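Local coordinates for CHAD domain (Ricinus communis, PDB 6QV5), which probably binds inorganic polyphosphate through an all-helical fold built on four-helix bundles, and carries a zinc ion in the crystal, at residues Thr208-Glu216 with Thr227-Gln238. Residues are numbered along the deposited sequence; the frame is centred on the assembly and turned at random.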
ATOM      1  N   THR A 208      -2.981  -5.932   8.331  1.00 69.61           N
ATOM      2  CA  THR A 208      -2.819  -7.011   7.360  1.00 69.21           C
ATOM      3  C   THR A 208      -1.671  -6.665   6.392  1.00 72.08           C
ATOM      4  O   THR A 208      -0.872  -7.542   6.063  1.00 71.41           O
ATOM      5  CB  THR A 208      -4.157  -7.248   6.640  1.00 79.29           C
ATOM      6  OG1 THR A 208      -5.150  -7.612   7.601  1.00 80.67           O
ATOM      7  CG2 THR A 208      -4.075  -8.322   5.590  1.00 78.43           C
ATOM      8  N   LYS A 209      -1.601  -5.390   5.945  1.00 68.18           N
ATOM      9  CA  LYS A 209      -0.564  -4.885   5.041  1.00 67.86           C
ATOM     10  C   LYS A 209       0.795  -4.834   5.742  1.00 71.18           C
ATOM     11  O   LYS A 209       1.783  -5.309   5.176  1.00 70.41           O
ATOM     12  CB  LYS A 209      -0.937  -3.499   4.484  1.00 70.43           C
ATOM     13  CG  LYS A 209      -1.679  -3.544   3.156  1.00 84.07           C
ATOM     14  CD  LYS A 209      -1.864  -2.143   2.584  1.00 94.07           C
ATOM     15  CE  LYS A 209      -2.496  -2.159   1.214  1.00104.06           C
ATOM     16  NZ  LYS A 209      -2.694  -0.785   0.684  1.00111.58           N
ATOM     17  N   ARG A 210       0.835  -4.282   6.980  1.00 67.94           N
ATOM     18  CA  ARG A 210       2.041  -4.172   7.812  1.00 67.97           C
ATOM     19  C   ARG A 210       2.647  -5.549   8.092  1.00 71.63           C
ATOM     20  O   ARG A 210       3.864  -5.707   7.997  1.00 71.07           O
ATOM     21  CB  ARG A 210       1.734  -3.455   9.140  1.00 68.90           C
ATOM     22  CG  ARG A 210       1.603  -1.943   9.031  1.00 80.70           C
ATOM     23  CD  ARG A 210       1.186  -1.345  10.359  1.00 92.91           C
ATOM     24  NE  ARG A 210       0.880   0.082  10.250  1.00103.40           N
ATOM     25  CZ  ARG A 210       0.422   0.832  11.248  1.00118.24           C
ATOM     26  NH1 ARG A 210       0.208   0.298  12.446  1.00106.13           N
ATOM     27  NH2 ARG A 210       0.170   2.119  11.058  1.00104.71           N
ATOM     28  N   GLY A 211       1.786  -6.523   8.406  1.00 68.28           N
ATOM     29  CA  GLY A 211       2.168  -7.903   8.686  1.00 68.06           C
ATOM     30  C   GLY A 211       2.705  -8.636   7.473  1.00 71.63           C
ATOM     31  O   GLY A 211       3.636  -9.438   7.599  1.00 70.73           O
ATOM     32  N   ARG A 212       2.121  -8.360   6.286  1.00 68.53           N
ATOM     33  CA  ARG A 212       2.529  -8.949   5.008  1.00 68.64           C
ATOM     34  C   ARG A 212       3.911  -8.426   4.599  1.00 72.91           C
ATOM     35  O   ARG A 212       4.765  -9.223   4.209  1.00 72.64           O
ATOM     36  CB  ARG A 212       1.491  -8.651   3.909  1.00 69.68           C
ATOM     37  CG  ARG A 212       1.654  -9.504   2.653  1.00 81.84           C
ATOM     38  CD  ARG A 212       0.645  -9.158   1.573  1.00 92.88           C
ATOM     39  NE  ARG A 212       1.087  -8.036   0.742  1.00101.77           N
ATOM     40  CZ  ARG A 212       1.789  -8.158  -0.381  1.00116.93           C
ATOM     41  NH1 ARG A 212       2.151  -9.357  -0.821  1.00103.36           N
ATOM     42  NH2 ARG A 212       2.142  -7.081  -1.070  1.00105.97           N
ATOM     43  N   TYR A 213       4.129  -7.095   4.707  1.00 69.47           N
ATOM     44  CA  TYR A 213       5.393  -6.447   4.349  1.00 69.27           C
ATOM     45  C   TYR A 213       6.553  -6.871   5.252  1.00 73.61           C
ATOM     46  O   TYR A 213       7.610  -7.238   4.733  1.00 72.82           O
ATOM     47  CB  TYR A 213       5.253  -4.910   4.303  1.00 70.08           C
ATOM     48  CG  TYR A 213       4.279  -4.373   3.272  1.00 71.17           C
ATOM     49  CD1 TYR A 213       4.083  -5.027   2.057  1.00 72.97           C
ATOM     50  CD2 TYR A 213       3.618  -3.165   3.474  1.00 71.77           C
ATOM     51  CE1 TYR A 213       3.201  -4.528   1.099  1.00 73.46           C
ATOM     52  CE2 TYR A 213       2.745  -2.649   2.517  1.00 72.57           C
ATOM     53  CZ  TYR A 213       2.540  -3.332   1.330  1.00 79.57           C
ATOM     54  OH  TYR A 213       1.680  -2.826   0.387  1.00 80.31           O
ATOM     55  N   ALA A 214       6.346  -6.856   6.589  1.00 70.82           N
ATOM     56  CA  ALA A 214       7.350  -7.245   7.588  1.00 71.05           C
ATOM     57  C   ALA A 214       7.820  -8.688   7.410  1.00 75.57           C
ATOM     58  O   ALA A 214       9.011  -8.959   7.551  1.00 74.95           O
ATOM     59  CB  ALA A 214       6.808  -7.041   8.991  1.00 71.78           C
ATOM     60  N   LEU A 215       6.895  -9.601   7.065  1.00 72.89           N
ATOM     61  CA  LEU A 215       7.211 -11.007   6.830  1.00 73.23           C
ATOM     62  C   LEU A 215       7.968 -11.199   5.510  1.00 78.00           C
ATOM     63  O   LEU A 215       8.761 -12.132   5.396  1.00 77.71           O
ATOM     64  CB  LEU A 215       5.938 -11.864   6.886  1.00 73.37           C
ATOM     65  CG  LEU A 215       6.104 -13.341   7.253  1.00 78.18           C
ATOM     66  CD1 LEU A 215       6.696 -13.521   8.657  1.00 78.45           C
ATOM     67  CD2 LEU A 215       4.778 -14.055   7.174  1.00 80.21           C
ATOM     68  N   GLU A 216       7.741 -10.303   4.527  1.00 75.41           N
ATOM     69  CA  GLU A 216       8.436 -10.321   3.237  1.00 75.49           C
ATOM     70  C   GLU A 216       9.852  -9.763   3.399  1.00 80.25           C
ATOM     71  O   GLU A 216      10.763 -10.204   2.695  1.00 79.65           O
ATOM     72  CB  GLU A 216       7.665  -9.516   2.185  1.00 76.76           C
ATOM     73  CG  GLU A 216       6.474 -10.247   1.587  1.00 86.16           C
ATOM     74  CD  GLU A 216       5.584  -9.430   0.665  1.00102.43           C
ATOM     75  OE1 GLU A 216       5.550  -8.184   0.798  1.00 89.74           O
ATOM     76  OE2 GLU A 216       4.906 -10.046  -0.187  1.00 96.38           O
ATOM     77  N   THR A 227       5.058 -19.576   6.907  1.00101.39           N
ATOM     78  CA  THR A 227       4.855 -18.202   6.433  1.00100.51           C
ATOM     79  C   THR A 227       3.972 -18.149   5.197  1.00102.38           C
ATOM     80  O   THR A 227       3.169 -17.229   5.078  1.00101.83           O
ATOM     81  CB  THR A 227       6.184 -17.481   6.182  1.00109.60           C
ATOM     82  OG1 THR A 227       6.994 -18.253   5.296  1.00109.61           O
ATOM     83  CG2 THR A 227       6.928 -17.169   7.463  1.00108.43           C
ATOM     84  N   ARG A 228       4.120 -19.131   4.281  1.00 97.51           N
ATOM     85  CA  ARG A 228       3.348 -19.246   3.039  1.00 96.57           C
ATOM     86  C   ARG A 228       1.840 -19.322   3.321  1.00 98.21           C
ATOM     87  O   ARG A 228       1.059 -18.693   2.607  1.00 97.83           O
ATOM     88  CB  ARG A 228       3.822 -20.462   2.229  1.00 97.49           C
ATOM     89  CG  ARG A 228       3.435 -20.418   0.759  1.00110.43           C
ATOM     90  CD  ARG A 228       4.138 -21.508  -0.022  1.00124.25           C
ATOM     91  NE  ARG A 228       3.495 -21.750  -1.313  1.00136.19           N
ATOM     92  CZ  ARG A 228       2.590 -22.699  -1.534  1.00152.04           C
ATOM     93  NH1 ARG A 228       2.214 -23.511  -0.553  1.00139.69           N
ATOM     94  NH2 ARG A 228       2.057 -22.847  -2.740  1.00139.80           N
ATOM     95  N   ALA A 229       1.447 -20.064   4.375  1.00 92.94           N
ATOM     96  CA  ALA A 229       0.054 -20.203   4.807  1.00 91.83           C
ATOM     97  C   ALA A 229      -0.421 -18.931   5.522  1.00 93.15           C
ATOM     98  O   ALA A 229      -1.583 -18.549   5.374  1.00 93.00           O
ATOM     99  CB  ALA A 229      -0.090 -21.407   5.724  1.00 92.58           C
ATOM    100  N   TYR A 230       0.484 -18.278   6.285  1.00 87.47           N
ATOM    101  CA  TYR A 230       0.227 -17.039   7.028  1.00 86.13           C
ATOM    102  C   TYR A 230      -0.006 -15.869   6.061  1.00 88.83           C
ATOM    103  O   TYR A 230      -0.935 -15.088   6.272  1.00 88.16           O
ATOM    104  CB  TYR A 230       1.393 -16.745   7.994  1.00 86.55           C
ATOM    105  CG  TYR A 230       1.133 -15.627   8.984  1.00 87.14           C
ATOM    106  CD1 TYR A 230       0.593 -15.893  10.241  1.00 88.79           C
ATOM    107  CD2 TYR A 230       1.478 -14.312   8.688  1.00 87.50           C
ATOM    108  CE1 TYR A 230       0.369 -14.870  11.162  1.00 89.01           C
ATOM    109  CE2 TYR A 230       1.260 -13.283   9.601  1.00 88.11           C
ATOM    110  CZ  TYR A 230       0.704 -13.566  10.837  1.00 94.29           C
ATOM    111  OH  TYR A 230       0.492 -12.547  11.732  1.00 93.68           O
ATOM    112  N   LEU A 231       0.825 -15.765   5.001  1.00 84.75           N
ATOM    113  CA  LEU A 231       0.741 -14.732   3.963  1.00 84.19           C
ATOM    114  C   LEU A 231      -0.514 -14.904   3.108  1.00 87.38           C
ATOM    115  O   LEU A 231      -1.105 -13.905   2.701  1.00 87.15           O
ATOM    116  CB  LEU A 231       1.994 -14.737   3.067  1.00 84.22           C
ATOM    117  CG  LEU A 231       3.293 -14.192   3.675  1.00 88.97           C
ATOM    118  CD1 LEU A 231       4.503 -14.818   3.017  1.00 89.18           C
ATOM    119  CD2 LEU A 231       3.371 -12.680   3.578  1.00 91.18           C
ATOM    120  N   LYS A 232      -0.915 -16.167   2.841  1.00 83.24           N
ATOM    121  CA  LYS A 232      -2.101 -16.528   2.060  1.00 82.75           C
ATOM    122  C   LYS A 232      -3.376 -16.038   2.758  1.00 85.74           C
ATOM    123  O   LYS A 232      -4.239 -15.451   2.102  1.00 85.51           O
ATOM    124  CB  LYS A 232      -2.152 -18.052   1.835  1.00 85.31           C
ATOM    125  CG  LYS A 232      -3.192 -18.506   0.815  1.00100.87           C
ATOM    126  CD  LYS A 232      -3.364 -20.015   0.835  1.00110.72           C
ATOM    127  CE  LYS A 232      -4.465 -20.474  -0.088  1.00121.28           C
ATOM    128  NZ  LYS A 232      -4.643 -21.949  -0.038  1.00130.28           N
ATOM    129  N   ALA A 233      -3.476 -16.261   4.087  1.00 81.31           N
ATOM    130  CA  ALA A 233      -4.607 -15.836   4.916  1.00 80.63           C
ATOM    131  C   ALA A 233      -4.649 -14.312   5.055  1.00 83.26           C
ATOM    132  O   ALA A 233      -5.733 -13.738   5.163  1.00 82.95           O
ATOM    133  CB  ALA A 233      -4.523 -16.487   6.286  1.00 81.39           C
ATOM    134  N   LEU A 234      -3.469 -13.661   5.037  1.00 78.77           N
ATOM    135  CA  LEU A 234      -3.342 -12.209   5.118  1.00 78.14           C
ATOM    136  C   LEU A 234      -3.755 -11.562   3.793  1.00 81.53           C
ATOM    137  O   LEU A 234      -4.599 -10.669   3.803  1.00 80.90           O
ATOM    138  CB  LEU A 234      -1.911 -11.808   5.521  1.00 78.12           C
ATOM    139  CG  LEU A 234      -1.720 -11.293   6.956  1.00 82.56           C
ATOM    140  CD1 LEU A 234      -1.960 -12.389   7.987  1.00 82.74           C
ATOM    141  CD2 LEU A 234      -0.330 -10.736   7.144  1.00 84.41           C
ATOM    142  N   ALA A 235      -3.222 -12.061   2.653  1.00 78.13           N
ATOM    143  CA  ALA A 235      -3.541 -11.567   1.307  1.00 78.01           C
ATOM    144  C   ALA A 235      -5.040 -11.662   0.984  1.00 82.33           C
ATOM    145  O   ALA A 235      -5.573 -10.764   0.332  1.00 82.21           O
ATOM    146  CB  ALA A 235      -2.730 -12.314   0.260  1.00 78.72           C
ATOM    147  N   ALA A 236      -5.714 -12.731   1.469  1.00 78.86           N
ATOM    148  CA  ALA A 236      -7.152 -12.959   1.287  1.00 78.58           C
ATOM    149  C   ALA A 236      -7.981 -11.929   2.067  1.00 82.30           C
ATOM    150  O   ALA A 236      -9.007 -11.468   1.563  1.00 82.20           O
ATOM    151  CB  ALA A 236      -7.518 -14.370   1.723  1.00 79.27           C
ATOM    152  N   THR A 237      -7.523 -11.563   3.284  1.00 78.33           N
ATOM    153  CA  THR A 237      -8.158 -10.570   4.159  1.00 77.89           C
ATOM    154  C   THR A 237      -8.013  -9.166   3.545  1.00 80.87           C
ATOM    155  O   THR A 237      -8.975  -8.393   3.557  1.00 80.31           O
ATOM    156  CB  THR A 237      -7.576 -10.672   5.584  1.00 86.72           C
ATOM    157  OG1 THR A 237      -7.693 -12.019   6.045  1.00 87.80           O
ATOM    158  CG2 THR A 237      -8.256  -9.735   6.574  1.00 84.95           C
ATOM    159  N   GLN A 238      -6.813  -8.856   3.001  1.00 76.81           N
ATOM    160  CA  GLN A 238      -6.481  -7.585   2.348  1.00 76.37           C
ATOM    161  C   GLN A 238      -7.341  -7.384   1.093  1.00 79.41           C
ATOM    162  O   GLN A 238      -7.815  -6.274   0.851  1.00 78.95           O
ATOM    163  CB  GLN A 238      -4.986  -7.551   1.982  1.00 77.77           C
ATOM    164  CG  GLN A 238      -4.437  -6.157   1.678  1.00 93.23           C
ATOM    165  CD  GLN A 238      -3.062  -6.195   1.048  1.00115.25           C
ATOM    166  OE1 GLN A 238      -2.148  -6.892   1.507  1.00111.35           O
ATOM    167  NE2 GLN A 238      -2.881  -5.426  -0.016  1.00107.99           N
TER
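Leu-215 packs one methyl, CD2, among Thr-227, Tyr-230 and Leu-231, where two consecutive helices of the CHAD helical bundle meet. The helices, 198-217 and 224-260, follow each other in the chain as an antiparallel hairpin; the short segments cross at -146° with axes 9.5 Å apart. CD2 of Leu-215 lies 3.6 Å from CD2 of the Tyr-230 ring and 3.8 Å from CG of Leu-231, while CG2 of Thr-227 reaches both leucine methyls. With CG anti to the backbone N (chi1 -155°), the Leu-215 branch is carried over to this cluster.

Opposite Thr-208, Leu-234 packs against the other helix. Its CD2 touches both Thr-208 O and the Arg-212 backbone N, 3.5 Å from the latter, beside Gly-211, where a CB would crowd the methyl and the missing side chain lets it approach the backbone. Leu-231 CD2 meets the aliphatic stem of Arg-212 nearly at a right angle, 3.7 Å from CG. Thr-208 in turn directs CG2 toward the Leu-234 carbonyl and CB of Gln-238. The Gln-238 amide passes across the stem of Lys-209, with NE2 3.5 Å from CE, and OE1 approaches the Arg-212 guanidinium obliquely, the two planes 53° apart; no hydrogen bond spans the segments.

Several hydroxyls at this seam are bonded away from the opposite helix. Thr-208 OG1 bonds to Thr-204 O, Thr-227 OG1 to Arg-223 O, Thr-237 OG1 to Ala-233 O, and Tyr-230 OH to His-183 ND1 on helix 171-192, whose Leu-186 also packs on Thr-208 and Leu-234. Arg-212, bent at chi3, forms a salt bridge with Glu-216 one turn on, NH1 2.9 Å from OE2, by charge alone, since the oxygen sits well off the guanidinium plane and no N-H points at it.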